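Local coordinates for PG_0823 protein (Porphyromonas gingivalis, PDB 2FSW) that probably binds DNA through a winged helix-turn-helix of the HxlR type and so is likely to act as a transcriptional regulator, at the interface of chains A and B. Sequence-based numbering; all coordinates share one arbitrary frame. Chains: chain A/B, PG_0823 protein.

Three patches sample one two-fold symmetric interface between the copies of this protein, and each has a twin with the chains exchanged. Contacts 1 and 2 are neighbours, their C-alpha centres about 13 Å apart, and both use helix 14-22 of chain B. Contact 3 lies about 21 Å from contact 1 and 27 Å from contact 2, with the roles of the chains exchanged. A:Ser9 and B:Leu29 of contact 3 are the counterparts of B:Ser9 and A:Leu29 of contact 2. Each chain thus lays its N-terminal arm and first helix on its partner, an exchange that would couple the two winged helix-turn-helix units if this pair is the biological dimer.

Contact 1: the interface of chains A and B. Residues chain A 99, 102-103, 107; chain B 14, 18, 21.
A:Ile99 and B:Ser18 meet where the C-terminal helix 93-106 of one HxlR-like winged-helix subunit packs on the first helix, 14-22, of the other. This is a helix-to-helix part of a two-fold interface, and it illustrates how a small polar residue can join two helices at close range.

The polar interaction centres on the hydroxyl of B:Ser18. OG of B:Ser18 donates across the interface to the backbone carbonyl O of A:Ile99 at 3.2 Å, approaching from 32° off the carbonyl plane. OG of B:Ser18 is also paired as donor with O of B:Pro14, one turn earlier in its own helix, at 3.0 Å; since a hydroxyl carries one hydrogen, the two carbonyls presumably share or alternate for it. The chi1 of -72° sets OG beside its own backbone N, facing both acceptors.

Close packing surrounds this hydroxyl. Among the apolar pairs, the CG2 branch of A:Ile99 presses on CB of B:Ser18 at 3.3 Å, a tight fit, and B:Pro14 CB packs against A:Gly103. Two further carbons touch the oxygen itself. CA of A:Gly103 lies 3.3 Å from OG of B:Ser18, an approach that the absence of a side chain presumably permits. A:Phe102 adds a ring-edge carbon, CD2, 3.7 Å from OG of B:Ser18.

At the chain end, A:Leu107 divides its methyls. CD1 lies 3.8 Å from the CA of B:Ser18, whereas CD2 meets CD1 of B:Ile21 tip to tip at 4.0 Å, a looser hydrophobic contact.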
ATOM      1  N   ILE A  99      -9.062   0.003  -1.622  1.00 45.20           N
ATOM      2  CA  ILE A  99      -8.282   1.119  -2.189  1.00 45.45           C
ATOM      3  C   ILE A  99      -9.000   1.769  -3.372  1.00 45.55           C
ATOM      4  O   ILE A  99      -8.999   2.982  -3.488  1.00 45.20           O
ATOM      5  CB  ILE A  99      -6.865   0.677  -2.610  1.00 45.74           C
ATOM      6  CG1 ILE A  99      -6.000   0.355  -1.378  1.00 45.94           C
ATOM      7  CG2 ILE A  99      -6.157   1.734  -3.456  1.00 43.70           C
ATOM      8  CD1 ILE A  99      -4.841  -0.569  -1.712  1.00 46.11           C
ATOM      9  N   PHE A 102     -11.767   3.835  -1.944  1.00 46.51           N
ATOM     10  CA  PHE A 102     -11.230   5.103  -1.450  1.00 47.20           C
ATOM     11  C   PHE A 102     -10.937   6.075  -2.607  1.00 47.66           C
ATOM     12  O   PHE A 102     -11.252   7.254  -2.514  1.00 47.25           O
ATOM     13  CB  PHE A 102      -9.984   4.900  -0.565  1.00 45.73           C
ATOM     14  CG  PHE A 102      -9.425   6.193   0.012  1.00 47.83           C
ATOM     15  CD1 PHE A 102      -9.783   6.614   1.296  1.00 45.65           C
ATOM     16  CD2 PHE A 102      -8.548   6.993  -0.731  1.00 47.57           C
ATOM     17  CE1 PHE A 102      -9.283   7.794   1.834  1.00 47.74           C
ATOM     18  CE2 PHE A 102      -8.040   8.195  -0.197  1.00 48.20           C
ATOM     19  CZ  PHE A 102      -8.407   8.589   1.082  1.00 47.87           C
ATOM     20  N   GLY A 103     -10.336   5.569  -3.685  1.00 48.98           N
ATOM     21  CA  GLY A 103      -9.959   6.403  -4.819  1.00 51.20           C
ATOM     22  C   GLY A 103     -11.168   7.025  -5.485  1.00 52.60           C
ATOM     23  O   GLY A 103     -11.180   8.238  -5.739  1.00 52.70           O
ATOM     24  N   LEU A 107     -11.154  10.844  -4.175  1.00 50.86           N
ATOM     25  CA  LEU A 107     -10.127  11.419  -5.022  1.00 50.29           C
ATOM     26  C   LEU A 107     -10.698  11.757  -6.403  1.00 49.73           C
ATOM     27  O   LEU A 107      -9.956  11.950  -7.359  1.00 49.29           O
ATOM     28  CB  LEU A 107      -8.897  10.495  -5.098  1.00 50.01           C
ATOM     29  CG  LEU A 107      -8.157  10.110  -3.798  1.00 50.08           C
ATOM     30  CD1 LEU A 107      -6.950   9.266  -4.106  1.00 48.57           C
ATOM     31  CD2 LEU A 107      -7.725  11.348  -2.991  1.00 50.44           C
TER
ATOM     32  N   PRO B  14      -8.589   4.854 -10.095  1.00 62.54           N
ATOM     33  CA  PRO B  14      -8.848   5.118  -8.676  1.00 62.02           C
ATOM     34  C   PRO B  14      -7.806   4.437  -7.774  1.00 61.36           C
ATOM     35  O   PRO B  14      -7.484   4.951  -6.701  1.00 61.62           O
ATOM     36  CB  PRO B  14     -10.258   4.539  -8.458  1.00 62.32           C
ATOM     37  CG  PRO B  14     -10.453   3.552  -9.563  1.00 61.92           C
ATOM     38  CD  PRO B  14      -9.688   4.098 -10.732  1.00 62.14           C
ATOM     39  N   SER B  18      -4.889   6.443  -5.589  1.00 59.77           N
ATOM     40  CA  SER B  18      -4.740   6.138  -4.156  1.00 59.36           C
ATOM     41  C   SER B  18      -3.307   5.830  -3.766  1.00 59.49           C
ATOM     42  O   SER B  18      -2.841   6.274  -2.712  1.00 58.52           O
ATOM     43  CB  SER B  18      -5.664   5.008  -3.745  1.00 58.59           C
ATOM     44  OG  SER B  18      -6.993   5.468  -3.738  1.00 58.98           O
ATOM     45  N   ILE B  21      -0.802   8.522  -2.569  1.00 63.86           N
ATOM     46  CA  ILE B  21      -0.819   8.787  -1.130  1.00 63.61           C
ATOM     47  C   ILE B  21      -0.193   7.646  -0.318  1.00 62.96           C
ATOM     48  O   ILE B  21       0.665   7.889   0.536  1.00 62.61           O
ATOM     49  CB  ILE B  21      -2.265   9.017  -0.633  1.00 63.57           C
ATOM     50  CG1 ILE B  21      -2.938  10.146  -1.425  1.00 64.68           C
ATOM     51  CG2 ILE B  21      -2.278   9.292   0.858  1.00 64.16           C
ATOM     52  CD1 ILE B  21      -4.386  10.449  -1.012  1.00 64.63           C
TER

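Contact 2: the interface of chains A and B. Residues chain A 26, 29, 47-49; chain B 9-10, 16.
Helix 14-22 and the N-terminal arm of chain B meet helix 27-34 of chain A, the residue just before it, and the turn that follows helix 41-47. B:Arg16 carries the contact by capping a backbone carbonyl. NH1 and NH2 of B:Arg16 grip O of A:Pro49 end-on, at 2.6 and 2.9 Å, with the oxygen nearly in the guanidinium plane. NH1 uses a lone pair of that carbonyl, and NH2 approaches almost along the C=O direction.

NH1 of B:Arg16 also donates to O of B:Ser9, at 2.9 Å and again in plane, which fixes the rotation of the guanidinium and ties the arm to its own helix. The arm is also secured by N of B:Ser9, bonded to O of A:Ala47 at 2.9 Å.

One face of the B:Arg16 guanidinium receives CZ3 of A:Trp26, 3.8 Å above the plane and displaced toward the rim. The planes stand 79° apart, making this an edge-on approach by the indole. With CG anti to the backbone N (chi1 -174°) and a bend at chi2, the arginine's aliphatic part crosses A:Leu29 at about a right angle, against both leucine methyls.

The site lies within the HxlR-like helical region, where the partner's arm and first helix together bridge the start of helix 27-34 and the end of helix 41-47.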
ATOM      1  N   TRP A  26       4.465   0.318  -7.353  1.00 53.40           N
ATOM      2  CA  TRP A  26       3.887  -0.507  -8.427  1.00 52.90           C
ATOM      3  C   TRP A  26       3.249  -1.838  -8.038  1.00 52.10           C
ATOM      4  O   TRP A  26       2.491  -2.399  -8.827  1.00 52.39           O
ATOM      5  CB  TRP A  26       4.938  -0.748  -9.522  1.00 52.99           C
ATOM      6  CG  TRP A  26       5.565   0.505 -10.022  1.00 53.00           C
ATOM      7  CD1 TRP A  26       6.868   0.891  -9.864  1.00 53.25           C
ATOM      8  CD2 TRP A  26       4.918   1.557 -10.753  1.00 53.81           C
ATOM      9  NE1 TRP A  26       7.076   2.108 -10.469  1.00 53.64           N
ATOM     10  CE2 TRP A  26       5.896   2.542 -11.015  1.00 53.29           C
ATOM     11  CE3 TRP A  26       3.610   1.759 -11.216  1.00 53.20           C
ATOM     12  CZ2 TRP A  26       5.608   3.711 -11.718  1.00 53.30           C
ATOM     13  CZ3 TRP A  26       3.325   2.919 -11.905  1.00 52.82           C
ATOM     14  CH2 TRP A  26       4.321   3.882 -12.154  1.00 53.55           C
ATOM     15  N   LEU A  29      -0.677  -2.056  -7.854  1.00 47.72           N
ATOM     16  CA  LEU A  29      -1.154  -1.765  -9.211  1.00 47.79           C
ATOM     17  C   LEU A  29      -1.022  -2.958 -10.164  1.00 47.11           C
ATOM     18  O   LEU A  29      -1.942  -3.262 -10.935  1.00 47.35           O
ATOM     19  CB  LEU A  29      -0.408  -0.551  -9.764  1.00 48.01           C
ATOM     20  CG  LEU A  29      -1.131   0.739 -10.187  1.00 50.36           C
ATOM     21  CD1 LEU A  29      -2.594   0.821  -9.769  1.00 50.05           C
ATOM     22  CD2 LEU A  29      -0.338   1.945  -9.691  1.00 51.56           C
ATOM     23  N   ALA A  47      -0.898  -1.723 -19.716  1.00 51.50           N
ATOM     24  CA  ALA A  47      -1.969  -1.518 -18.720  1.00 51.53           C
ATOM     25  C   ALA A  47      -1.579  -0.585 -17.566  1.00 51.59           C
ATOM     26  O   ALA A  47      -2.438  -0.101 -16.827  1.00 51.06           O
ATOM     27  CB  ALA A  47      -2.435  -2.855 -18.171  1.00 51.26           C
ATOM     28  N   ILE A  48      -0.278  -0.364 -17.402  1.00 52.16           N
ATOM     29  CA  ILE A  48       0.232   0.599 -16.423  1.00 52.59           C
ATOM     30  C   ILE A  48       1.168   1.601 -17.140  1.00 53.05           C
ATOM     31  O   ILE A  48       2.395   1.435 -17.147  1.00 52.67           O
ATOM     32  CB  ILE A  48       0.915  -0.098 -15.216  1.00 52.28           C
ATOM     33  CG1 ILE A  48      -0.054  -1.080 -14.543  1.00 52.76           C
ATOM     34  CG2 ILE A  48       1.372   0.942 -14.202  1.00 52.26           C
ATOM     35  CD1 ILE A  48       0.581  -2.367 -14.015  1.00 52.17           C
ATOM     36  N   PRO A  49       0.580   2.635 -17.764  1.00 53.63           N
ATOM     37  CA  PRO A  49       1.381   3.605 -18.514  1.00 54.28           C
ATOM     38  C   PRO A  49       2.401   4.322 -17.625  1.00 54.82           C
ATOM     39  O   PRO A  49       2.080   4.704 -16.500  1.00 55.05           O
ATOM     40  CB  PRO A  49       0.336   4.600 -19.044  1.00 54.23           C
ATOM     41  CG  PRO A  49      -0.968   3.878 -18.977  1.00 54.21           C
ATOM     42  CD  PRO A  49      -0.859   2.946 -17.813  1.00 53.54           C
TER
ATOM     43  N   SER B   9      -4.803   1.277 -15.984  1.00 71.98           N
ATOM     44  CA  SER B   9      -4.470   2.133 -14.851  1.00 71.86           C
ATOM     45  C   SER B   9      -3.645   3.344 -15.277  1.00 71.91           C
ATOM     46  O   SER B   9      -2.445   3.432 -15.000  1.00 71.62           O
ATOM     47  CB  SER B   9      -3.763   1.334 -13.745  1.00 71.68           C
ATOM     48  OG  SER B   9      -4.660   0.428 -13.124  1.00 71.44           O
ATOM     49  N   ASP B  10      -4.304   4.277 -15.958  1.00 72.13           N
ATOM     50  CA  ASP B  10      -3.692   5.557 -16.307  1.00 72.43           C
ATOM     51  C   ASP B  10      -3.673   6.475 -15.085  1.00 72.39           C
ATOM     52  O   ASP B  10      -3.802   6.006 -13.948  1.00 72.56           O
ATOM     53  CB  ASP B  10      -4.439   6.215 -17.476  1.00 72.63           C
ATOM     54  CG  ASP B  10      -5.954   6.194 -17.301  1.00 73.41           C
ATOM     55  OD1 ASP B  10      -6.447   6.216 -16.144  1.00 74.74           O
ATOM     56  OD2 ASP B  10      -6.654   6.157 -18.337  1.00 74.10           O
ATOM     57  N   ARG B  16      -4.556   3.728  -8.834  1.00 59.20           N
ATOM     58  CA  ARG B  16      -3.358   4.527  -9.103  1.00 59.31           C
ATOM     59  C   ARG B  16      -3.366   5.897  -8.414  1.00 59.24           C
ATOM     60  O   ARG B  16      -2.321   6.362  -7.936  1.00 58.95           O
ATOM     61  CB  ARG B  16      -3.146   4.679 -10.618  1.00 59.46           C
ATOM     62  CG  ARG B  16      -1.852   5.378 -10.986  1.00 60.47           C
ATOM     63  CD  ARG B  16      -1.272   4.831 -12.269  1.00 61.23           C
ATOM     64  NE  ARG B  16       0.033   5.421 -12.559  1.00 62.40           N
ATOM     65  CZ  ARG B  16       0.678   5.294 -13.717  1.00 62.43           C
ATOM     66  NH1 ARG B  16       0.146   4.600 -14.722  1.00 61.33           N
ATOM     67  NH2 ARG B  16       1.863   5.860 -13.869  1.00 61.44           N
TER

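Contact 3: the interface of chains A and B. Residues chain A 7, 9, 13, 15; chain B 29, 32-33.
A:Val15 and B:Phe32 form the close-packed part of this contact, in which the N-terminal arm and first helix of one HxlR-like winged-helix subunit lie against helix 27-34 of the other. The CG2 methyl of A:Val15 sits over the centre of the B:Phe32 ring, 3.7 Å from its centroid, a CH-pi contact with one face of the phenyl. The other methyl of A:Val15, CG1, turns to CD2 of B:Leu29 at 3.7 Å, where the two side chains run alongside one another, pointing opposite ways. A chi1 of 177° at A:Val15 parts its branches in this way, CG1 anti to the backbone N and CG2 beside it.

Round the ring, A:Cys13 places SG 3.8 Å from CE2 of B:Phe32. OG of A:Ser9 lies in plane at the ring edge, 3.6 Å from CD2 of B:Phe32; CB of A:Ser9 touches CD2 of B:Leu29.

Towards A:Lys7 the packing gives way to a sparser, polar margin built on the amide of B:Gln33. NE2 of B:Gln33 donates to OG of A:Ser9 at 2.7 Å and, almost straight at 178°, to a lone pair of the A:Lys7 backbone carbonyl O at 3.2 Å. Both acceptors lie in the amide plane, so the pair of bonds fixes the amide's rotation. A bend at chi2 (-58°) brings the amide to the arm. A:Lys7 takes part here through its backbone carbonyl.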
ATOM      1  N   LYS A   7      -1.695  -2.557  20.432  1.00 73.17           N
ATOM      2  CA  LYS A   7      -0.518  -3.346  20.017  1.00 71.75           C
ATOM      3  C   LYS A   7       0.448  -2.612  19.082  1.00 70.35           C
ATOM      4  O   LYS A   7       0.050  -2.150  18.005  1.00 70.19           O
ATOM      5  CB  LYS A   7      -0.989  -4.647  19.357  1.00 71.90           C
ATOM      6  CG  LYS A   7      -0.411  -5.924  19.938  1.00 72.05           C
ATOM      7  CD  LYS A   7      -1.120  -7.143  19.330  1.00 72.48           C
ATOM      8  CE  LYS A   7      -0.316  -8.434  19.516  1.00 73.45           C
ATOM      9  NZ  LYS A   7      -0.418  -9.028  20.879  1.00 73.45           N
ATOM     10  N   SER A   9       3.447  -1.776  16.375  1.00 63.67           N
ATOM     11  CA  SER A   9       3.825  -2.314  15.064  1.00 62.15           C
ATOM     12  C   SER A   9       5.296  -2.745  15.031  1.00 61.72           C
ATOM     13  O   SER A   9       6.155  -2.055  14.471  1.00 61.16           O
ATOM     14  CB  SER A   9       3.502  -1.319  13.941  1.00 62.06           C
ATOM     15  OG  SER A   9       2.100  -1.235  13.741  1.00 61.07           O
ATOM     16  N   CYS A  13       3.870  -7.656  13.843  1.00 55.01           N
ATOM     17  CA  CYS A  13       2.665  -6.924  13.403  1.00 53.99           C
ATOM     18  C   CYS A  13       2.242  -7.355  11.997  1.00 52.67           C
ATOM     19  O   CYS A  13       3.046  -7.306  11.048  1.00 52.46           O
ATOM     20  CB  CYS A  13       2.874  -5.403  13.443  1.00 53.83           C
ATOM     21  SG  CYS A  13       1.531  -4.387  12.683  1.00 53.69           S
ATOM     22  N   VAL A  15       0.212  -5.926   9.942  1.00 49.16           N
ATOM     23  CA  VAL A  15       0.174  -4.793   9.035  1.00 49.56           C
ATOM     24  C   VAL A  15       1.601  -4.489   8.591  1.00 49.54           C
ATOM     25  O   VAL A  15       1.866  -4.334   7.396  1.00 48.35           O
ATOM     26  CB  VAL A  15      -0.504  -3.553   9.675  1.00 49.53           C
ATOM     27  CG1 VAL A  15      -0.467  -2.362   8.721  1.00 49.81           C
ATOM     28  CG2 VAL A  15      -1.962  -3.878  10.048  1.00 49.69           C
TER
ATOM     29  N   LEU B  29       0.999   2.420   7.924  1.00 55.10           N
ATOM     30  CA  LEU B  29       1.346   2.005   9.291  1.00 55.53           C
ATOM     31  C   LEU B  29       1.121   3.121  10.310  1.00 55.30           C
ATOM     32  O   LEU B  29       0.660   2.879  11.425  1.00 55.48           O
ATOM     33  CB  LEU B  29       2.816   1.554   9.368  1.00 56.38           C
ATOM     34  CG  LEU B  29       3.113   0.059   9.151  1.00 57.83           C
ATOM     35  CD1 LEU B  29       4.613  -0.151   9.046  1.00 57.63           C
ATOM     36  CD2 LEU B  29       2.515  -0.816  10.279  1.00 57.62           C
ATOM     37  N   PHE B  32      -2.566   3.302  10.680  1.00 54.30           N
ATOM     38  CA  PHE B  32      -2.871   2.151  11.546  1.00 54.11           C
ATOM     39  C   PHE B  32      -2.640   2.460  13.029  1.00 54.52           C
ATOM     40  O   PHE B  32      -3.510   2.207  13.869  1.00 54.68           O
ATOM     41  CB  PHE B  32      -2.078   0.900  11.110  1.00 53.14           C
ATOM     42  CG  PHE B  32      -2.324  -0.329  11.974  1.00 52.26           C
ATOM     43  CD1 PHE B  32      -3.620  -0.843  12.145  1.00 51.37           C
ATOM     44  CD2 PHE B  32      -1.261  -0.990  12.585  1.00 49.54           C
ATOM     45  CE1 PHE B  32      -3.856  -1.981  12.919  1.00 49.38           C
ATOM     46  CE2 PHE B  32      -1.480  -2.133  13.365  1.00 50.00           C
ATOM     47  CZ  PHE B  32      -2.779  -2.627  13.538  1.00 51.05           C
ATOM     48  N   GLN B  33      -1.483   3.035  13.345  1.00 55.27           N
ATOM     49  CA  GLN B  33      -1.129   3.332  14.735  1.00 55.55           C
ATOM     50  C   GLN B  33      -1.963   4.456  15.368  1.00 56.17           C
ATOM     51  O   GLN B  33      -2.450   4.312  16.494  1.00 55.59           O
ATOM     52  CB  GLN B  33       0.388   3.551  14.905  1.00 55.52           C
ATOM     53  CG  GLN B  33       1.176   2.240  14.933  1.00 54.92           C
ATOM     54  CD  GLN B  33       0.719   1.297  16.055  1.00 56.18           C
ATOM     55  OE1 GLN B  33       0.196   1.735  17.088  1.00 57.08           O
ATOM     56  NE2 GLN B  33       0.907   0.005  15.849  1.00 55.14           N
TER